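Local coordinates for galactose mutarotase related enzyme (Lactobacillus casei, PDB 3Q1N), which probably binds carbohydrates and may act as an isomerase, as a member of the aldose 1-epimerase (galactose mutarotase) family, at residues Ala90-Gln95 with Ala112-Leu117; Ser123-Val128 with Gln286-Val291; Asp157-Thr162 with Leu220-His225; Gln171-Gly176 with Gly183-Ile188; Gly206-Ala211 with Leu239-Pro244. All blocks are in the same frame, centred on the assembly; numbering follows the deposited sequence. Where two conformers were deposited one is given.

Overall arrangement
From the N terminus, contact 1 comes first: strand 90-96 pairs with strand 109-118 and closes a short loop carrying helix 99-104. Strand 109-118 then pairs with 121-130, so contact 1 passes directly into contact 2, which joins 121-130 to the C-terminal strand 284-293 and closes the longest loop. Contacts 3, 4 and 5 nest inside it. Contact 3 lies further along the nine-stranded sheet of contacts 1 and 2 and itself encloses contact 4, a small two-stranded sheet. Contact 5 crosses contact 3, their segments alternating along the chain. It belongs to a second sheet, holds contact 4 through backbone bonds, and meets contact 3 where Leu-161 packs on Leu-210 and Ile-241.

Contact 1 (Ala90-Gln95 with Ala112-Leu117); sequences AVTFTQ and AVTYML. With EDO (1,2-ethanediol), chain T.
Phe-93 and Tyr-115 form the tight half of this contact, their rings meeting rim to rim with planes at 80° and neither lying over the other. Phe-93 CD2 comes in at the tyrosine's edge, in its plane, 3.6 Å from Tyr-115 CE2. Beside them Val-91 CG1 lies 4.4 Å from Tyr-115 CB. Ile-5 and Ile-14 of the N-terminal strands pack on this apolar side, and Tyr-115 OH is hydrogen-bonded to the carbonyl of Ala-19. The two segments are antiparallel neighbours in the large sheet of the mutarotase-like beta-sandwich, bonded through the pairs Val-91 with Tyr-115 and Phe-93 with Val-113; Phe-93 N reaches Val-113 O at 2.8 Å. The other face is looser and more open to solvent. There Ala-90 CB touches Met-116 CG at 3.8 Å, while the rest of this selenomethionine leads away. Thr-92 OG1, anti to its carbonyl carbon (chi1 -64°), lies 2.6 Å from Thr-114 OG1, a hydrogen bond in which either could donate, though the position of Thr-114 OG1, crowded by a bound ethanediol, is doubtful. An alanine in place of Thr-92 would probably leave Thr-114 OG1 without its mate across the strands. Thr-94 OG1 passes Ala-112 CB at 4.1 Å.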
# COMPACT_ATOMS: atom_id res chain seq x y z
N ALA A 90 -15.77 -8.62 -11.15
CA ALA A 90 -14.32 -8.87 -11.07
C ALA A 90 -13.64 -8.42 -12.36
O ALA A 90 -14.25 -8.40 -13.44
CB ALA A 90 -13.94 -10.38 -10.80
N VAL A 91 -12.34 -8.15 -12.24
CA VAL A 91 -11.55 -7.76 -13.39
C VAL A 91 -10.09 -7.97 -13.10
O VAL A 91 -9.66 -7.86 -11.95
CB VAL A 91 -11.82 -6.30 -13.79
CG1 VAL A 91 -11.45 -5.34 -12.66
CG2 VAL A 91 -11.02 -5.92 -15.08
N THR A 92 -9.31 -8.23 -14.16
CA THR A 92 -7.87 -8.48 -14.02
C THR A 92 -7.12 -7.45 -14.86
O THR A 92 -7.51 -7.13 -16.01
CB THR A 92 -7.47 -9.94 -14.44
OG1 THR A 92 -8.09 -10.87 -13.55
CG2 THR A 92 -5.96 -10.16 -14.37
N PHE A 93 -6.08 -6.88 -14.24
CA PHE A 93 -5.19 -5.92 -14.86
C PHE A 93 -3.78 -6.47 -14.94
O PHE A 93 -3.27 -7.00 -13.97
CB PHE A 93 -5.14 -4.64 -14.02
CG PHE A 93 -6.40 -3.83 -14.03
CD1 PHE A 93 -6.62 -2.89 -15.02
CD2 PHE A 93 -7.34 -3.96 -13.02
CE1 PHE A 93 -7.77 -2.09 -15.04
CE2 PHE A 93 -8.52 -3.19 -13.02
CZ PHE A 93 -8.76 -2.24 -14.03
N THR A 94 -3.10 -6.29 -16.06
CA THR A 94 -1.78 -6.85 -16.25
C THR A 94 -0.85 -5.84 -16.89
O THR A 94 -1.18 -5.21 -17.88
CB THR A 94 -1.83 -8.11 -17.17
OG1 THR A 94 -2.76 -9.07 -16.64
CG2 THR A 94 -0.43 -8.80 -17.23
N GLN A 95 0.31 -5.67 -16.25
CA GLN A 95 1.40 -4.82 -16.77
C GLN A 95 2.66 -5.65 -17.00
O GLN A 95 3.00 -6.54 -16.23
CB GLN A 95 1.68 -3.70 -15.78
CG GLN A 95 2.68 -2.68 -16.28
CD GLN A 95 2.98 -1.64 -15.24
OE1 GLN A 95 3.94 -1.83 -14.45
NE2 GLN A 95 2.21 -0.55 -15.19
N ALA A 112 0.36 -8.75 -12.22
CA ALA A 112 -1.04 -8.98 -12.48
C ALA A 112 -1.81 -8.75 -11.19
O ALA A 112 -1.37 -9.14 -10.11
CB ALA A 112 -1.32 -10.38 -13.06
N VAL A 113 -2.94 -8.06 -11.32
CA VAL A 113 -3.79 -7.72 -10.19
C VAL A 113 -5.24 -8.05 -10.54
O VAL A 113 -5.75 -7.56 -11.55
CB VAL A 113 -3.63 -6.20 -9.87
CG1 VAL A 113 -4.32 -5.82 -8.56
CG2 VAL A 113 -2.14 -5.79 -9.89
N THR A 114 -5.93 -8.85 -9.71
CA THR A 114 -7.31 -9.19 -9.92
C THR A 114 -8.13 -8.62 -8.78
O THR A 114 -7.76 -8.82 -7.62
CB THR A 114 -7.52 -10.72 -10.05
OG1 THR A 114 -6.86 -11.16 -11.25
CG2 THR A 114 -9.04 -11.08 -10.12
N TYR A 115 -9.17 -7.84 -9.13
CA TYR A 115 -10.07 -7.24 -8.15
C TYR A 115 -11.38 -7.99 -8.21
O TYR A 115 -11.87 -8.25 -9.29
CB TYR A 115 -10.33 -5.78 -8.47
CG TYR A 115 -9.11 -4.88 -8.37
CD1 TYR A 115 -8.74 -4.34 -7.15
CD2 TYR A 115 -8.37 -4.58 -9.50
CE1 TYR A 115 -7.65 -3.49 -7.05
CE2 TYR A 115 -7.24 -3.75 -9.40
CZ TYR A 115 -6.91 -3.22 -8.17
OH TYR A 115 -5.81 -2.41 -8.01
N MSE A 116 -11.96 -8.29 -7.05
CA MSE A 116 -13.28 -8.89 -7.03
C MSE A 116 -14.07 -8.39 -5.82
O MSE A 116 -13.57 -8.41 -4.69
CB MSE A 116 -13.16 -10.42 -7.00
CG MSE A 116 -14.50 -11.11 -7.15
SE MSE A 116 -14.38 -13.03 -6.97
CE MSE A 116 -12.57 -13.36 -6.40
N LEU A 117 -15.30 -7.93 -6.09
CA LEU A 117 -16.23 -7.55 -5.03
C LEU A 117 -17.04 -8.77 -4.60
O LEU A 117 -17.45 -9.60 -5.44
CB LEU A 117 -17.18 -6.45 -5.47
CG LEU A 117 -16.56 -5.08 -5.63
CD1 LEU A 117 -17.50 -4.14 -6.43
CD2 LEU A 117 -16.06 -4.52 -4.21
C1 EDO T . -4.05 -11.34 -11.10
O1 EDO T . -4.56 -12.47 -11.73
C2 EDO T . -3.01 -11.75 -10.06
O2 EDO T . -3.42 -12.70 -9.12

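Contact 2 (Ser123-Val128 with Gln286-Val291); sequences SVHYTV and QLALKV. With EDO (1,2-ethanediol), chain T.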
# COMPACT_ATOMS: atom_id res chain seq x y z
N SER A 123 -11.77 -8.03 -2.67
CA SER A 123 -10.60 -8.93 -2.62
C SER A 123 -9.63 -8.46 -3.72
O SER A 123 -10.07 -8.00 -4.77
CB SER A 123 -11.07 -10.37 -2.88
OG SER A 123 -11.99 -10.83 -1.88
N VAL A 124 -8.33 -8.51 -3.46
CA VAL A 124 -7.32 -8.13 -4.42
C VAL A 124 -6.26 -9.23 -4.37
O VAL A 124 -5.78 -9.58 -3.28
CB VAL A 124 -6.66 -6.78 -4.09
CG1 VAL A 124 -5.81 -6.31 -5.27
CG2 VAL A 124 -7.71 -5.69 -3.71
N HIS A 125 -5.91 -9.79 -5.53
CA HIS A 125 -4.88 -10.81 -5.63
C HIS A 125 -3.79 -10.28 -6.56
O HIS A 125 -4.09 -9.79 -7.65
CB HIS A 125 -5.47 -12.14 -6.17
CG HIS A 125 -6.29 -12.92 -5.17
ND1 HIS A 125 -7.58 -12.58 -4.83
CD2 HIS A 125 -6.00 -14.03 -4.45
CE1 HIS A 125 -8.03 -13.41 -3.91
NE2 HIS A 125 -7.11 -14.33 -3.69
N TYR A 126 -2.54 -10.34 -6.11
CA TYR A 126 -1.38 -9.88 -6.89
C TYR A 126 -0.54 -11.08 -7.30
O TYR A 126 -0.37 -11.99 -6.48
CB TYR A 126 -0.50 -8.98 -6.08
CG TYR A 126 -1.18 -7.77 -5.53
CD1 TYR A 126 -1.83 -7.84 -4.28
CD2 TYR A 126 -1.23 -6.59 -6.25
CE1 TYR A 126 -2.49 -6.75 -3.75
CE2 TYR A 126 -1.89 -5.46 -5.71
CZ TYR A 126 -2.52 -5.57 -4.49
OH TYR A 126 -3.16 -4.46 -3.96
N THR A 127 0.01 -11.06 -8.52
CA THR A 127 1.02 -12.04 -8.93
C THR A 127 2.13 -11.28 -9.61
O THR A 127 1.88 -10.56 -10.60
CB THR A 127 0.48 -13.08 -9.93
OG1 THR A 127 -0.68 -13.77 -9.38
CG2 THR A 127 1.55 -14.09 -10.27
N VAL A 128 3.32 -11.44 -9.08
CA VAL A 128 4.54 -10.85 -9.61
C VAL A 128 5.31 -12.01 -10.20
O VAL A 128 5.67 -12.95 -9.50
CB VAL A 128 5.39 -10.23 -8.49
CG1 VAL A 128 6.72 -9.78 -9.05
CG2 VAL A 128 4.65 -9.03 -7.87
N GLN A 286 2.86 -14.79 -5.20
CA GLN A 286 1.46 -14.40 -5.13
C GLN A 286 1.14 -13.87 -3.73
O GLN A 286 1.57 -14.47 -2.72
CB GLN A 286 0.55 -15.57 -5.49
CG GLN A 286 0.70 -15.96 -6.95
CD GLN A 286 -0.11 -17.14 -7.38
OE1 GLN A 286 -1.31 -17.25 -7.06
NE2 GLN A 286 0.51 -18.02 -8.16
N LEU A 287 0.37 -12.78 -3.68
CA LEU A 287 -0.05 -12.14 -2.44
C LEU A 287 -1.54 -11.84 -2.55
O LEU A 287 -1.99 -11.44 -3.63
CB LEU A 287 0.71 -10.83 -2.24
CG LEU A 287 2.24 -10.91 -2.14
CD1 LEU A 287 2.86 -9.53 -2.21
CD2 LEU A 287 2.64 -11.61 -0.84
N ALA A 288 -2.29 -12.02 -1.47
CA ALA A 288 -3.71 -11.67 -1.47
C ALA A 288 -4.00 -10.74 -0.32
O ALA A 288 -3.31 -10.76 0.70
CB ALA A 288 -4.56 -12.91 -1.37
N LEU A 289 -5.02 -9.90 -0.49
CA LEU A 289 -5.60 -9.15 0.64
C LEU A 289 -7.11 -9.01 0.45
O LEU A 289 -7.64 -9.25 -0.64
CB LEU A 289 -4.96 -7.77 0.80
CG LEU A 289 -5.01 -6.72 -0.31
CD1 LEU A 289 -6.29 -5.89 -0.27
CD2 LEU A 289 -3.77 -5.80 -0.26
N LYS A 290 -7.80 -8.62 1.53
CA LYS A 290 -9.18 -8.21 1.45
C LYS A 290 -9.36 -6.90 2.19
O LYS A 290 -8.71 -6.66 3.21
CB LYS A 290 -10.14 -9.24 2.05
CG LYS A 290 -10.02 -10.67 1.47
CD LYS A 290 -11.09 -11.63 2.08
CE LYS A 290 -10.94 -13.03 1.45
NZ LYS A 290 -11.96 -13.99 2.00
N VAL A 291 -10.21 -6.05 1.64
CA VAL A 291 -10.66 -4.83 2.32
C VAL A 291 -12.11 -5.16 2.73
O VAL A 291 -12.99 -5.22 1.87
CB VAL A 291 -10.60 -3.61 1.41
CG1 VAL A 291 -10.92 -2.32 2.23
CG2 VAL A 291 -9.20 -3.49 0.74
C1 EDO T . -4.05 -11.34 -11.10
O1 EDO T . -4.56 -12.47 -11.73
C2 EDO T . -3.01 -11.75 -10.06
O2 EDO T . -3.42 -12.70 -9.12
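Leu-289 holds CG between its backbone N and carbonyl carbon (chi1 60°), and its two methyls divide between Val-124 and Tyr-126 on the facing strand. In Tyr-126 chi1 (-57°) sets CG beside the backbone N; the ring then meets Leu-289 CD2 with its edge. This is an antiparallel pair in the middle of the large sheet of the mutarotase-like beta-sandwich, uniting strand 121-130 with the C-terminal strand 284-293. Leu-289 CD1 lies beside Val-124 CG2 at 3.7 Å, the two side chains pointing the same way. Its other methyl, CD2, approaches Tyr-126 CE1 to 3.8 Å. Phe-142 and Phe-236 pack against this buried side. Four backbone bonds hold the strands together through the pairs Val-124 with Leu-289 and Tyr-126 with Leu-287; the bond from Tyr-126 N to Leu-287 O is 2.8 Å and nearly straight. On the opposite, more exposed face, Thr-127 and Gln-286 run side by side, with Thr-127 OG1 3.6 Å from Gln-286 CG. Gln-286 NE2 is hydrogen-bonded to Asn-284 OD1, and Thr-127 OG1 to O2 of a bound ethanediol at 3.0 Å. Ala-288 CB sits over the face of the His-125 ring, a CH-pi contact 3.9 Å from the ring centroid.

Contact 3 (Asp157-Thr162 with Leu220-His225); sequences DDYDLT and LASPHH. With EDO (1,2-ethanediol), chain L.
The Tyr-159 ring carries Ser-222 CB squarely over one face, a CH-pi contact 3.5 Å from the ring centroid. Its hydroxyl, hydrogen-bonded to Gly-149 N, lies over one face of His-225, toward the rim, with Tyr-159 OH 3.2 Å from His-225 CG; the ring planes are 24° apart but slid so that they barely overlap. At the edge of His-225, NE2 donates to Asp-157 OD2 at 2.8 Å, on the anti side but out of the carboxylate plane, the oxygen tilted 17° from the ring plane. The bond of His-224 is flatter: its NE2 meets Asp-158 OD2 at 2.8 Å, in the ring plane and on the anti lone pair. Asp-158 OD1 forms a salt bridge with Lys-151. The type I turn from Ser-222 to His-225 presents both imidazoles. Ser-222 OG, anti to its backbone N (chi1 163°), donates to Asp-157 O at 2.7 Å and accepts from His-224 N at 3.1 Å, an ST turn. Beyond, the chains become antiparallel strands of the large sheet of the mutarotase-like beta-sandwich, with Asp-160 N 3.0 Å from Ala-221 O. Strand 160-164 lies between 217-221 and the outermost strand 195-197, and Leu-161 reaches Leu-239 and Ile-241 of a second sheet.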
# COMPACT_ATOMS: atom_id res chain seq x y z
N ASP A 157 -11.29 12.05 14.39
CA ASP A 157 -12.36 11.87 15.40
C ASP A 157 -12.34 10.50 16.09
O ASP A 157 -13.21 9.65 15.85
CB ASP A 157 -13.73 12.11 14.76
CG ASP A 157 -14.86 12.16 15.77
OD1 ASP A 157 -14.59 12.36 16.99
OD2 ASP A 157 -16.05 12.04 15.34
N ASP A 158 -11.34 10.31 16.95
CA ASP A 158 -11.19 9.11 17.77
C ASP A 158 -11.11 7.81 16.96
O ASP A 158 -11.79 6.84 17.24
CB ASP A 158 -12.31 9.07 18.82
CG ASP A 158 -12.30 10.29 19.73
OD1 ASP A 158 -11.19 10.89 19.91
OD2 ASP A 158 -13.38 10.63 20.25
N TYR A 159 -10.22 7.80 15.96
CA TYR A 159 -9.94 6.62 15.16
C TYR A 159 -8.76 5.86 15.75
O TYR A 159 -7.74 6.48 16.19
CB TYR A 159 -9.63 7.00 13.70
CG TYR A 159 -10.88 7.29 12.90
CD1 TYR A 159 -11.48 8.55 12.93
CD2 TYR A 159 -11.48 6.31 12.15
CE1 TYR A 159 -12.64 8.79 12.25
CE2 TYR A 159 -12.62 6.55 11.43
CZ TYR A 159 -13.21 7.79 11.49
OH TYR A 159 -14.35 8.07 10.79
N ASP A 160 -8.88 4.55 15.78
CA ASP A 160 -7.79 3.68 16.19
C ASP A 160 -7.62 2.62 15.12
O ASP A 160 -8.52 2.37 14.32
CB ASP A 160 -8.10 2.90 17.51
CG ASP A 160 -8.24 3.78 18.77
OD1 ASP A 160 -7.92 4.98 18.83
OD2 ASP A 160 -8.79 3.22 19.74
N LEU A 161 -6.42 2.05 15.06
CA LEU A 161 -6.17 0.82 14.37
C LEU A 161 -6.12 -0.27 15.41
O LEU A 161 -5.40 -0.16 16.39
CB LEU A 161 -4.84 0.88 13.63
CG LEU A 161 -4.66 -0.22 12.60
CD1 LEU A 161 -5.53 0.07 11.41
CD2 LEU A 161 -3.18 -0.34 12.17
N THR A 162 -6.92 -1.31 15.21
CA THR A 162 -6.91 -2.47 16.09
C THR A 162 -6.41 -3.63 15.27
O THR A 162 -6.84 -3.83 14.12
CB THR A 162 -8.31 -2.75 16.68
OG1 THR A 162 -8.79 -1.58 17.33
CG2 THR A 162 -8.27 -3.88 17.69
N LEU A 220 -9.62 -0.18 10.94
CA LEU A 220 -9.62 1.30 11.05
C LEU A 220 -11.07 1.68 11.39
O LEU A 220 -11.99 1.44 10.60
CB LEU A 220 -9.17 1.95 9.75
CG LEU A 220 -9.31 3.47 9.68
CD1 LEU A 220 -8.38 4.20 10.66
CD2 LEU A 220 -9.07 3.93 8.22
N ALA A 221 -11.26 2.21 12.60
CA ALA A 221 -12.60 2.48 13.10
C ALA A 221 -12.59 3.58 14.16
O ALA A 221 -11.60 3.77 14.87
CB ALA A 221 -13.19 1.22 13.71
N SER A 222 -13.75 4.21 14.31
CA SER A 222 -14.04 5.16 15.39
C SER A 222 -15.41 4.82 15.97
O SER A 222 -16.32 4.49 15.21
CB SER A 222 -14.10 6.58 14.83
OG SER A 222 -14.76 7.47 15.72
N PRO A 223 -15.54 4.89 17.29
CA PRO A 223 -16.85 4.62 17.89
C PRO A 223 -17.91 5.65 17.48
O PRO A 223 -19.10 5.39 17.67
CB PRO A 223 -16.58 4.72 19.39
CG PRO A 223 -15.37 5.58 19.52
CD PRO A 223 -14.54 5.25 18.31
N HIS A 224 -17.50 6.78 16.91
CA HIS A 224 -18.46 7.83 16.51
C HIS A 224 -18.90 7.74 15.06
O HIS A 224 -19.65 8.61 14.62
CB HIS A 224 -17.88 9.23 16.71
CG HIS A 224 -17.31 9.48 18.07
ND1 HIS A 224 -18.06 9.34 19.22
CD2 HIS A 224 -16.08 9.87 18.45
CE1 HIS A 224 -17.29 9.63 20.26
NE2 HIS A 224 -16.09 9.95 19.82
N HIS A 225 -18.42 6.75 14.31
CA HIS A 225 -18.68 6.68 12.88
C HIS A 225 -19.10 5.32 12.44
O HIS A 225 -18.49 4.32 12.80
CB HIS A 225 -17.45 7.13 12.10
CG HIS A 225 -17.17 8.57 12.32
ND1 HIS A 225 -17.77 9.55 11.56
CD2 HIS A 225 -16.48 9.21 13.29
CE1 HIS A 225 -17.45 10.73 12.05
NE2 HIS A 225 -16.66 10.55 13.10
C1 EDO L . -17.26 14.27 13.17
O1 EDO L . -18.30 13.46 13.79
C2 EDO L . -17.10 14.12 11.65
O2 EDO L . -18.29 14.41 10.88
O HOH W 1 -11.28 4.36 18.24

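Contact 4 (Gln171-Gly176 with Gly183-Ile188); sequences QRFGIG and GDVEDI. With EDO (1,2-ethanediol), chain Q.
Glu-186 and Arg-172 lie side by side and point the same way from a hydrogen-bonded antiparallel pair, Glu-186 N donating to Arg-172 O at 2.8 Å. From CB the glutamate turns so that CG falls between its backbone N and carbonyl carbon (chi1 57°). Glu-186 CG rests 3.6 Å from Arg-172 O and 3.8 Å from Arg-172 CG. Glu-186 CD is 3.9 Å from Gly-174 CA, where a CB would collide with Asp-184 OD2 and press on Glu-186 OE1. At the tip, OE2 takes a hydrogen bond from a water at 2.8 Å that also accepts from Ile-175 N. Any attraction between the charges is probably weak: Glu-186 OE2 is 4.4 Å from Arg-172 NE and well out of the guanidinium plane, and Arg-172 NH2 bonds instead to Leu-207 O. An alanine in place of Glu-186 would probably leave that water with one fewer partner and the Arg-172 chain less closely flanked. On the other face Val-185 CG2 packs 3.6 Å from Phe-173 CD1. The strands make a strongly twisted, hairpin-like antiparallel sheet (axes at 125°) with a corner at Gly-183, fastened by Gln-171 and Phe-173 backbone bonds to segment 206-211.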
# COMPACT_ATOMS: atom_id res chain seq x y z
N GLN A 171 5.38 -2.57 17.30
CA GLN A 171 6.63 -1.88 17.00
C GLN A 171 6.55 -1.25 15.61
O GLN A 171 5.80 -1.73 14.74
CB GLN A 171 7.83 -2.85 17.11
CG GLN A 171 8.07 -3.42 18.53
CD GLN A 171 8.73 -2.43 19.47
OE1 GLN A 171 9.94 -2.17 19.38
NE2 GLN A 171 7.94 -1.86 20.39
N ARG A 172 7.30 -0.15 15.43
CA ARG A 172 7.43 0.48 14.12
C ARG A 172 8.89 0.57 13.71
O ARG A 172 9.80 0.59 14.57
CB ARG A 172 6.86 1.89 14.12
CG ARG A 172 7.69 2.85 14.90
CD ARG A 172 7.07 4.16 15.04
NE ARG A 172 7.06 4.92 13.79
CZ ARG A 172 6.81 6.23 13.75
NH1 ARG A 172 6.60 6.91 14.88
NH2 ARG A 172 6.80 6.88 12.59
N PHE A 173 9.12 0.61 12.42
CA PHE A 173 10.44 0.91 11.89
C PHE A 173 10.78 2.37 12.15
O PHE A 173 10.01 3.26 11.84
CB PHE A 173 10.53 0.62 10.41
CG PHE A 173 10.55 -0.82 10.10
CD1 PHE A 173 11.77 -1.52 10.16
CD2 PHE A 173 9.42 -1.53 9.83
CE1 PHE A 173 11.84 -2.87 9.89
CE2 PHE A 173 9.47 -2.89 9.61
CZ PHE A 173 10.69 -3.55 9.62
N GLY A 174 11.92 2.62 12.76
CA GLY A 174 12.34 3.99 12.94
C GLY A 174 12.53 4.74 11.63
O GLY A 174 13.01 4.19 10.65
N ILE A 175 12.14 6.01 11.64
CA ILE A 175 12.20 6.89 10.46
C ILE A 175 13.26 8.00 10.64
O ILE A 175 13.38 8.60 11.71
CB ILE A 175 10.84 7.57 10.20
CG1 ILE A 175 9.76 6.49 10.04
CG2 ILE A 175 10.93 8.51 8.99
CD1 ILE A 175 10.00 5.45 8.96
N GLY A 176 14.03 8.25 9.58
CA GLY A 176 14.97 9.36 9.56
C GLY A 176 15.91 9.28 8.36
O GLY A 176 16.52 8.21 8.12
N GLY A 183 16.86 2.46 10.32
CA GLY A 183 17.39 1.14 10.66
C GLY A 183 16.97 0.49 11.98
O GLY A 183 17.39 -0.66 12.24
N ASP A 184 16.28 1.22 12.83
CA ASP A 184 15.81 0.58 14.05
C ASP A 184 14.35 0.18 13.97
O ASP A 184 13.65 0.46 13.01
CB ASP A 184 16.13 1.41 15.30
CG ASP A 184 15.15 2.53 15.55
OD1 ASP A 184 15.55 3.54 16.15
OD2 ASP A 184 13.96 2.39 15.19
N VAL A 185 13.96 -0.59 14.98
CA VAL A 185 12.59 -0.97 15.22
C VAL A 185 12.38 -0.58 16.67
O VAL A 185 13.25 -0.83 17.53
CB VAL A 185 12.38 -2.47 14.97
CG1 VAL A 185 10.98 -2.87 15.43
CG2 VAL A 185 12.55 -2.80 13.47
N GLU A 186 11.25 0.09 16.95
CA GLU A 186 11.05 0.81 18.21
C GLU A 186 9.58 0.82 18.64
O GLU A 186 8.68 0.49 17.88
CB GLU A 186 11.54 2.26 18.10
CG GLU A 186 10.87 3.06 16.96
CD GLU A 186 11.46 4.46 16.70
OE1 GLU A 186 12.69 4.61 16.79
OE2 GLU A 186 10.68 5.38 16.30
N ASP A 187 9.36 1.30 19.86
CA ASP A 187 8.00 1.46 20.40
C ASP A 187 7.27 2.57 19.70
O ASP A 187 7.90 3.48 19.11
CB ASP A 187 8.05 1.81 21.88
CG ASP A 187 8.63 0.70 22.75
OD1 ASP A 187 8.69 -0.48 22.34
OD2 ASP A 187 8.99 1.03 23.89
N ILE A 188 5.93 2.51 19.74
CA ILE A 188 5.08 3.48 19.04
C ILE A 188 4.38 4.43 20.01
O ILE A 188 3.75 3.94 20.96
CB ILE A 188 3.98 2.78 18.24
CG1 ILE A 188 4.61 1.74 17.31
CG2 ILE A 188 3.19 3.82 17.45
CD1 ILE A 188 3.64 1.10 16.28
C1 EDO Q . 4.27 4.45 24.06
O1 EDO Q . 2.85 4.37 24.19
C2 EDO Q . 4.87 3.06 23.91
O2 EDO Q . 4.59 2.56 22.59
O HOH W 2 13.97 1.55 10.39
O HOH W 3 10.74 7.07 14.09

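Contact 5 (Gly206-Ala211 with Leu239-Pro244); sequences GLVILA and LTIWSP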
# COMPACT_ATOMS: atom_id res chain seq x y z
N GLY A 206 5.67 11.51 10.28
CA GLY A 206 5.86 10.67 9.12
C GLY A 206 5.19 9.33 9.23
O GLY A 206 4.58 8.98 10.27
N LEU A 207 5.30 8.59 8.15
CA LEU A 207 4.72 7.27 8.04
C LEU A 207 5.09 6.34 9.24
O LEU A 207 6.23 6.37 9.74
CB LEU A 207 5.14 6.63 6.72
CG LEU A 207 6.58 6.15 6.52
CD1 LEU A 207 6.67 5.43 5.18
CD2 LEU A 207 7.64 7.28 6.61
N VAL A 208 4.10 5.58 9.73
CA VAL A 208 4.26 4.61 10.81
C VAL A 208 4.19 3.20 10.22
O VAL A 208 3.13 2.71 9.84
CB VAL A 208 3.16 4.80 11.89
CG1 VAL A 208 3.29 3.73 13.03
CG2 VAL A 208 3.24 6.23 12.50
N ILE A 209 5.34 2.56 10.09
CA ILE A 209 5.43 1.23 9.48
C ILE A 209 5.44 0.15 10.56
O ILE A 209 6.46 -0.04 11.21
CB ILE A 209 6.70 1.07 8.61
CG1 ILE A 209 6.88 2.25 7.67
CG2 ILE A 209 6.63 -0.26 7.85
CD1 ILE A 209 8.26 2.26 6.94
N LEU A 210 4.33 -0.54 10.76
CA LEU A 210 4.26 -1.59 11.77
C LEU A 210 5.09 -2.79 11.37
O LEU A 210 4.98 -3.32 10.24
CB LEU A 210 2.80 -2.06 11.99
CG LEU A 210 1.81 -0.98 12.38
CD1 LEU A 210 0.42 -1.62 12.58
CD2 LEU A 210 2.21 -0.26 13.65
N ALA A 211 5.93 -3.22 12.30
CA ALA A 211 6.90 -4.28 12.09
C ALA A 211 6.38 -5.67 12.43
O ALA A 211 7.05 -6.66 12.12
CB ALA A 211 8.15 -3.99 12.89
N LEU A 239 2.74 -3.06 7.54
CA LEU A 239 1.51 -2.31 7.39
C LEU A 239 1.77 -0.89 7.80
O LEU A 239 2.19 -0.66 8.95
CB LEU A 239 0.39 -2.90 8.27
CG LEU A 239 -1.01 -2.30 8.02
CD1 LEU A 239 -1.51 -2.58 6.60
CD2 LEU A 239 -2.02 -2.85 9.08
N THR A 240 1.51 0.06 6.91
CA THR A 240 1.91 1.44 7.15
C THR A 240 0.72 2.38 7.28
O THR A 240 -0.22 2.31 6.49
CB THR A 240 2.85 1.92 6.05
OG1 THR A 240 4.04 1.12 6.09
CG2 THR A 240 3.23 3.38 6.21
N ILE A 241 0.76 3.25 8.29
CA ILE A 241 -0.26 4.26 8.49
C ILE A 241 0.35 5.62 8.14
O ILE A 241 1.49 5.92 8.54
CB ILE A 241 -0.77 4.28 9.94
CG1 ILE A 241 -1.18 2.87 10.39
CG2 ILE A 241 -1.95 5.25 10.09
CD1 ILE A 241 -0.05 2.06 11.09
N TRP A 242 -0.39 6.42 7.38
CA TRP A 242 0.09 7.74 6.88
C TRP A 242 -1.06 8.71 6.68
O TRP A 242 -2.13 8.33 6.25
CB TRP A 242 0.85 7.58 5.54
CG TRP A 242 1.20 8.87 4.92
CD1 TRP A 242 2.16 9.77 5.33
CD2 TRP A 242 0.53 9.48 3.83
NE1 TRP A 242 2.14 10.88 4.52
CE2 TRP A 242 1.16 10.72 3.59
CE3 TRP A 242 -0.52 9.08 2.99
CZ2 TRP A 242 0.76 11.58 2.56
CZ3 TRP A 242 -0.90 9.90 1.97
CH2 TRP A 242 -0.26 11.15 1.76
N SER A 243 -0.84 9.96 7.06
CA SER A 243 -1.70 11.07 6.66
C SER A 243 -0.82 12.30 6.51
O SER A 243 0.14 12.44 7.25
CB SER A 243 -2.76 11.34 7.72
OG SER A 243 -3.75 12.19 7.19
N PRO A 244 -1.12 13.14 5.52
CA PRO A 244 -0.25 14.28 5.25
C PRO A 244 0.17 15.04 6.52
O PRO A 244 -0.68 15.48 7.33
CB PRO A 244 -1.11 15.17 4.37
CG PRO A 244 -1.94 14.17 3.56
CD PRO A 244 -2.22 13.04 4.54
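Leu-210 and Ile-241 cross obliquely on the face carrying Val-208, Leu-210, Leu-239 and Ile-241, with Leu-210 CG 3.8 Å from Ile-241 CD1. That same CD1 also reaches back to Val-208, lying 3.5 Å from Val-208 O, while Leu-239 CD2 sits 4.4 Å from Leu-210 CD1 at the far end. On the reverse face Ile-209 and Thr-240 lie side by side. Thr-240 OG1 is anti to the carbonyl carbon (chi1 -63°), which sets it beside Ile-209, 3.4 Å from Ile-209 CG2, and leaves the methyl CG2 of Thr-240 to touch Leu-207 CB at 3.8 Å. Three backbone bonds set the register. Val-208 and Ile-241 exchange two, of which the one from Val-208 N to Ile-241 O is 2.9 Å long and almost straight at 178°, and Leu-210 N donates to Leu-239 O at 2.8 Å. Further out, strand 251-258 pairs with the other edge of 238-242, while strand 171-175 lies along the other edge of 208-210. Leu-202 and Leu-203 of helix 200-203 pack against Val-208, and Trp-242 leans edge-to-face on Trp-42. Main-chain bonds and packed aliphatic groups thus hold this buried part of the sandwich; Thr-240 OG1, against CG1 and CG2 of Ile-209, has no hydrogen-bonding partner in the model, which probably costs some stability.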